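Local coordinates for ABC transporter substrate-binding protein (PDB 4I1D), which is probably the periplasmic solute-binding component of an ABC transporter, perhaps for polyamines, and holds d-malate in its pocket, at residues Q113-W124 against K218-I227. Numbering follows the deposited sequence.
Sequences QKTFPKDAPNSW and KVSFTYNQGI. With SO4 (sulfate ion), chain K.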
loop_
_atom_site.group_PDB
_atom_site.type_symbol
_atom_site.label_atom_id
_atom_site.label_comp_id
_atom_site.label_asym_id
_atom_site.label_seq_id
_atom_site.Cartn_x
_atom_site.Cartn_y
_atom_site.Cartn_z
ATOM N N GLN A 113 -37.130 -17.636 22.823
ATOM C CA GLN A 113 -38.020 -18.372 23.722
ATOM C C GLN A 113 -37.859 -19.873 23.583
ATOM O O GLN A 113 -38.240 -20.615 24.484
ATOM C CB GLN A 113 -39.483 -17.990 23.501
ATOM C CG GLN A 113 -39.841 -16.596 23.986
ATOM C CD GLN A 113 -41.126 -16.091 23.353
ATOM O OE1 GLN A 113 -41.614 -16.663 22.370
ATOM N NE2 GLN A 113 -41.686 -15.024 23.918
ATOM N N LYS A 114 -37.306 -20.326 22.459
ATOM C CA LYS A 114 -37.010 -21.744 22.299
ATOM C C LYS A 114 -35.868 -22.121 23.241
ATOM O O LYS A 114 -35.894 -23.169 23.886
ATOM C CB LYS A 114 -36.661 -22.088 20.849
ATOM C CG LYS A 114 -37.876 -22.421 19.981
ATOM C CD LYS A 114 -37.488 -22.705 18.525
ATOM C CE LYS A 114 -38.721 -22.769 17.609
ATOM N NZ LYS A 114 -38.396 -22.906 16.148
ATOM N N THR A 115 -34.878 -21.243 23.345
ATOM C CA THR A 115 -33.751 -21.479 24.233
ATOM C C THR A 115 -34.133 -21.214 25.682
ATOM O O THR A 115 -33.696 -21.924 26.573
ATOM C CB THR A 115 -32.536 -20.602 23.871
ATOM O OG1 THR A 115 -32.289 -20.680 22.459
ATOM C CG2 THR A 115 -31.304 -21.077 24.634
ATOM N N PHE A 116 -34.946 -20.188 25.920
ATOM C CA PHE A 116 -35.339 -19.852 27.290
ATOM C C PHE A 116 -36.850 -19.839 27.444
ATOM O O PHE A 116 -37.485 -18.775 27.459
ATOM C CB PHE A 116 -34.745 -18.515 27.716
ATOM C CG PHE A 116 -33.256 -18.441 27.549
ATOM C CD1 PHE A 116 -32.414 -19.065 28.455
ATOM C CD2 PHE A 116 -32.698 -17.749 26.483
ATOM C CE1 PHE A 116 -31.040 -19.000 28.303
ATOM C CE2 PHE A 116 -31.325 -17.670 26.326
ATOM C CZ PHE A 116 -30.496 -18.300 27.233
ATOM N N PRO A 117 -37.434 -21.038 27.544
ATOM C CA PRO A 117 -38.882 -21.186 27.675
ATOM C C PRO A 117 -39.346 -20.696 29.035
ATOM O O PRO A 117 -40.477 -20.227 29.152
ATOM C CB PRO A 117 -39.093 -22.701 27.575
ATOM C CG PRO A 117 -37.837 -23.244 26.995
ATOM C CD PRO A 117 -36.751 -22.335 27.453
ATOM N N LYS A 118 -38.478 -20.793 30.039
ATOM C CA LYS A 118 -38.894 -20.547 31.419
ATOM C C LYS A 118 -38.112 -19.456 32.153
ATOM O O LYS A 118 -38.711 -18.576 32.777
ATOM C CB LYS A 118 -38.890 -21.855 32.223
ATOM C CG LYS A 118 -40.288 -22.334 32.578
ATOM C CD LYS A 118 -40.391 -23.851 32.652
ATOM C CE LYS A 118 -41.848 -24.269 32.849
ATOM N NZ LYS A 118 -42.030 -25.746 32.965
ATOM N N ASP A 119 -36.787 -19.506 32.096
ATOM C CA ASP A 119 -35.992 -18.539 32.844
ATOM C C ASP A 119 -34.999 -17.806 31.958
ATOM O O ASP A 119 -33.820 -18.157 31.904
ATOM C CB ASP A 119 -35.284 -19.204 34.028
ATOM C CG ASP A 119 -36.211 -19.420 35.214
ATOM O OD1 ASP A 119 -36.984 -18.490 35.548
ATOM O OD2 ASP A 119 -36.179 -20.522 35.804
ATOM N N ALA A 120 -35.501 -16.779 31.275
ATOM C CA ALA A 120 -34.717 -15.991 30.333
ATOM C C ALA A 120 -33.850 -14.940 31.023
ATOM O O ALA A 120 -34.225 -14.393 32.069
ATOM C CB ALA A 120 -35.643 -15.319 29.322
ATOM N N PRO A 121 -32.687 -14.639 30.423
ATOM C CA PRO A 121 -31.865 -13.545 30.942
ATOM C C PRO A 121 -32.711 -12.280 31.018
ATOM O O PRO A 121 -33.594 -12.092 30.185
ATOM C CB PRO A 121 -30.759 -13.409 29.894
ATOM C CG PRO A 121 -31.306 -14.055 28.665
ATOM C CD PRO A 121 -32.156 -15.175 29.162
ATOM N N ASN A 122 -32.450 -11.438 32.010
ATOM C CA ASN A 122 -33.335 -10.328 32.335
ATOM C C ASN A 122 -32.579 -9.050 32.701
ATOM O O ASN A 122 -33.169 -8.077 33.180
ATOM C CB ASN A 122 -34.260 -10.740 33.485
ATOM C CG ASN A 122 -35.379 -9.747 33.710
ATOM O OD1 ASN A 122 -35.521 -9.173 34.796
ATOM N ND2 ASN A 122 -36.172 -9.528 32.674
ATOM N N SER A 123 -31.270 -9.059 32.469
ATOM C CA SER A 123 -30.420 -7.911 32.757
ATOM C C SER A 123 -29.098 -8.102 32.027
ATOM O O SER A 123 -28.817 -9.188 31.518
ATOM C CB SER A 123 -30.162 -7.807 34.254
ATOM O OG SER A 123 -29.364 -8.903 34.689
ATOM N N TRP A 124 -28.278 -7.061 31.971
ATOM C CA TRP A 124 -26.974 -7.219 31.347
ATOM C C TRP A 124 -26.080 -8.123 32.211
ATOM O O TRP A 124 -25.220 -8.837 31.697
ATOM C CB TRP A 124 -26.348 -5.860 31.003
ATOM C CG TRP A 124 -27.255 -5.119 30.084
ATOM C CD1 TRP A 124 -27.945 -3.974 30.353
ATOM C CD2 TRP A 124 -27.656 -5.534 28.772
ATOM N NE1 TRP A 124 -28.732 -3.633 29.271
ATOM C CE2 TRP A 124 -28.567 -4.577 28.289
ATOM C CE3 TRP A 124 -27.304 -6.610 27.946
ATOM C CZ2 TRP A 124 -29.136 -4.662 27.016
ATOM C CZ3 TRP A 124 -27.880 -6.702 26.691
ATOM C CH2 TRP A 124 -28.782 -5.731 26.239
ATOM N N LYS A 218 -40.067 -17.286 17.580
ATOM C CA LYS A 218 -40.233 -17.507 19.010
ATOM C C LYS A 218 -39.174 -16.735 19.786
ATOM O O LYS A 218 -38.247 -17.319 20.335
ATOM C CB LYS A 218 -40.179 -18.998 19.346
ATOM C CG LYS A 218 -41.362 -19.787 18.811
ATOM C CD LYS A 218 -42.652 -19.020 19.027
ATOM C CE LYS A 218 -43.878 -19.876 18.713
ATOM N NZ LYS A 218 -43.979 -20.273 17.278
ATOM N N VAL A 219 -39.308 -15.415 19.807
ATOM C CA VAL A 219 -38.352 -14.563 20.499
ATOM C C VAL A 219 -39.075 -13.450 21.240
ATOM O O VAL A 219 -40.247 -13.181 20.981
ATOM C CB VAL A 219 -37.336 -13.942 19.522
ATOM C CG1 VAL A 219 -36.748 -15.013 18.616
ATOM C CG2 VAL A 219 -37.993 -12.842 18.703
ATOM N N SER A 220 -38.376 -12.803 22.165
ATOM C CA SER A 220 -38.975 -11.726 22.936
ATOM C C SER A 220 -37.873 -10.853 23.513
ATOM O O SER A 220 -36.702 -10.988 23.143
ATOM C CB SER A 220 -39.843 -12.294 24.065
ATOM O OG SER A 220 -40.509 -11.260 24.769
ATOM N N PHE A 221 -38.243 -9.960 24.422
ATOM C CA PHE A 221 -37.276 -9.057 25.031
ATOM C C PHE A 221 -37.835 -8.462 26.305
ATOM O O PHE A 221 -39.026 -8.574 26.585
ATOM C CB PHE A 221 -36.869 -7.938 24.060
ATOM C CG PHE A 221 -37.905 -6.855 23.895
ATOM C CD1 PHE A 221 -38.864 -6.938 22.897
ATOM C CD2 PHE A 221 -37.908 -5.744 24.728
ATOM C CE1 PHE A 221 -39.817 -5.930 22.732
ATOM C CE2 PHE A 221 -38.857 -4.735 24.575
ATOM C CZ PHE A 221 -39.812 -4.827 23.573
ATOM N N THR A 222 -36.963 -7.830 27.077
ATOM C CA THR A 222 -37.381 -7.135 28.284
ATOM C C THR A 222 -36.961 -5.683 28.183
ATOM O O THR A 222 -35.966 -5.366 27.528
ATOM C CB THR A 222 -36.732 -7.742 29.544
ATOM O OG1 THR A 222 -37.150 -6.998 30.695
ATOM C CG2 THR A 222 -35.216 -7.673 29.442
ATOM N N TYR A 223 -37.720 -4.795 28.815
ATOM C CA TYR A 223 -37.295 -3.404 28.905
ATOM C C TYR A 223 -36.353 -3.224 30.102
ATOM O O TYR A 223 -35.672 -2.201 30.229
ATOM C CB TYR A 223 -38.490 -2.451 28.993
ATOM C CG TYR A 223 -39.127 -2.115 27.649
ATOM C CD1 TYR A 223 -38.424 -1.400 26.678
ATOM C CD2 TYR A 223 -40.435 -2.492 27.368
ATOM C CE1 TYR A 223 -38.994 -1.092 25.454
ATOM C CE2 TYR A 223 -41.025 -2.181 26.143
ATOM C CZ TYR A 223 -40.303 -1.483 25.195
ATOM O OH TYR A 223 -40.897 -1.179 23.992
ATOM N N ASN A 224 -36.300 -4.224 30.974
ATOM C CA ASN A 224 -35.423 -4.104 32.139
ATOM C C ASN A 224 -33.980 -3.825 31.728
ATOM O O ASN A 224 -33.392 -4.577 30.954
ATOM C CB ASN A 224 -35.489 -5.338 33.029
ATOM C CG ASN A 224 -34.855 -5.101 34.384
ATOM O OD1 ASN A 224 -35.084 -4.064 35.011
ATOM N ND2 ASN A 224 -34.043 -6.050 34.837
ATOM N N GLN A 225 -33.428 -2.730 32.237
ATOM C CA GLN A 225 -32.061 -2.314 31.915
ATOM C C GLN A 225 -31.883 -1.981 30.440
ATOM O O GLN A 225 -30.759 -1.957 29.932
ATOM C CB GLN A 225 -31.029 -3.363 32.348
ATOM C CG GLN A 225 -30.968 -3.583 33.860
ATOM C CD GLN A 225 -29.598 -4.049 34.329
ATOM O OE1 GLN A 225 -28.900 -4.783 33.625
ATOM N NE2 GLN A 225 -29.196 -3.601 35.518
ATOM N N GLY A 226 -32.990 -1.725 29.750
ATOM C CA GLY A 226 -32.912 -1.269 28.374
ATOM C C GLY A 226 -32.280 0.106 28.344
ATOM O O GLY A 226 -32.278 0.813 29.351
ATOM N N ILE A 227 -31.717 0.481 27.202
ATOM C CA ILE A 227 -31.211 1.835 27.019
ATOM C C ILE A 227 -32.226 2.661 26.208
ATOM O O ILE A 227 -32.457 2.408 25.017
ATOM C CB ILE A 227 -29.834 1.849 26.332
ATOM C CG1 ILE A 227 -28.807 1.071 27.158
ATOM C CG2 ILE A 227 -29.368 3.278 26.134
ATOM C CD1 ILE A 227 -28.900 -0.420 26.981
HETATM S S SO4 K . -39.823 -7.867 32.534
HETATM O O1 SO4 K . -41.100 -8.346 33.057
HETATM O O2 SO4 K . -40.061 -6.955 31.409
HETATM O O3 SO4 K . -39.088 -7.182 33.602
HETATM O O4 SO4 K . -39.069 -9.023 32.060
#
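Gln113 N donates to Lys218 O at 2.7 Å, and from there the 113-124 loop bulges away from the start of strand 219-235, returning at Asn122-Trp124 to meet the corner at Asn224 and Gln225. Beside the first bond the Gln113 amide lies along the strand backbone, with NE2 against Ser220 CB (3.3 Å), while the aliphatic parts of Lys114 and Lys218 touch, their ammonium groups apart.

The returning end is gripped by Asn224 and Gln225 at the corner. Asn224 ND2 reaches Asn122 O at 2.8 Å, the N-H...O angle 163° and the acceptor in the plane of the Asn224 amide. Gln225 binds Trp124 twice: OE1 takes the backbone N (2.9 Å), and the main-chain O takes indole NE1 (2.7 Å), which approaches from above the carbonyl plane. With CG beside its own backbone N (chi1 -64°), the Gln225 side chain runs antiparallel to that of Trp124, amide and indole planes 25° apart. Ile227 CD1 meets the indole obliquely, 4.2 Å from CZ2, and helix 146-153 packs on the same ring. A leucine in place of Trp124 would probably leave Gln225 O without its indole donor and open a gap beside Ile227.

A sulfate, probably from the crystallisation liquor, sits by Asn122 and Thr222; Asn122 ND2 makes a weak bond to its O4. Thr222 OG1 accepts from Asn224 N.

That last bond makes an ST turn, running into a type II beta turn from Tyr223 to Gly226, while Ser123 N-caps helix 124-128. The bonds from Gln113, Asn224 and Gln225 tie the loop leaving strand 100-112 to strand 219-235, the antiparallel partner of strand 100-112 in a periplasmic binding protein fold, at a corner between strand segments.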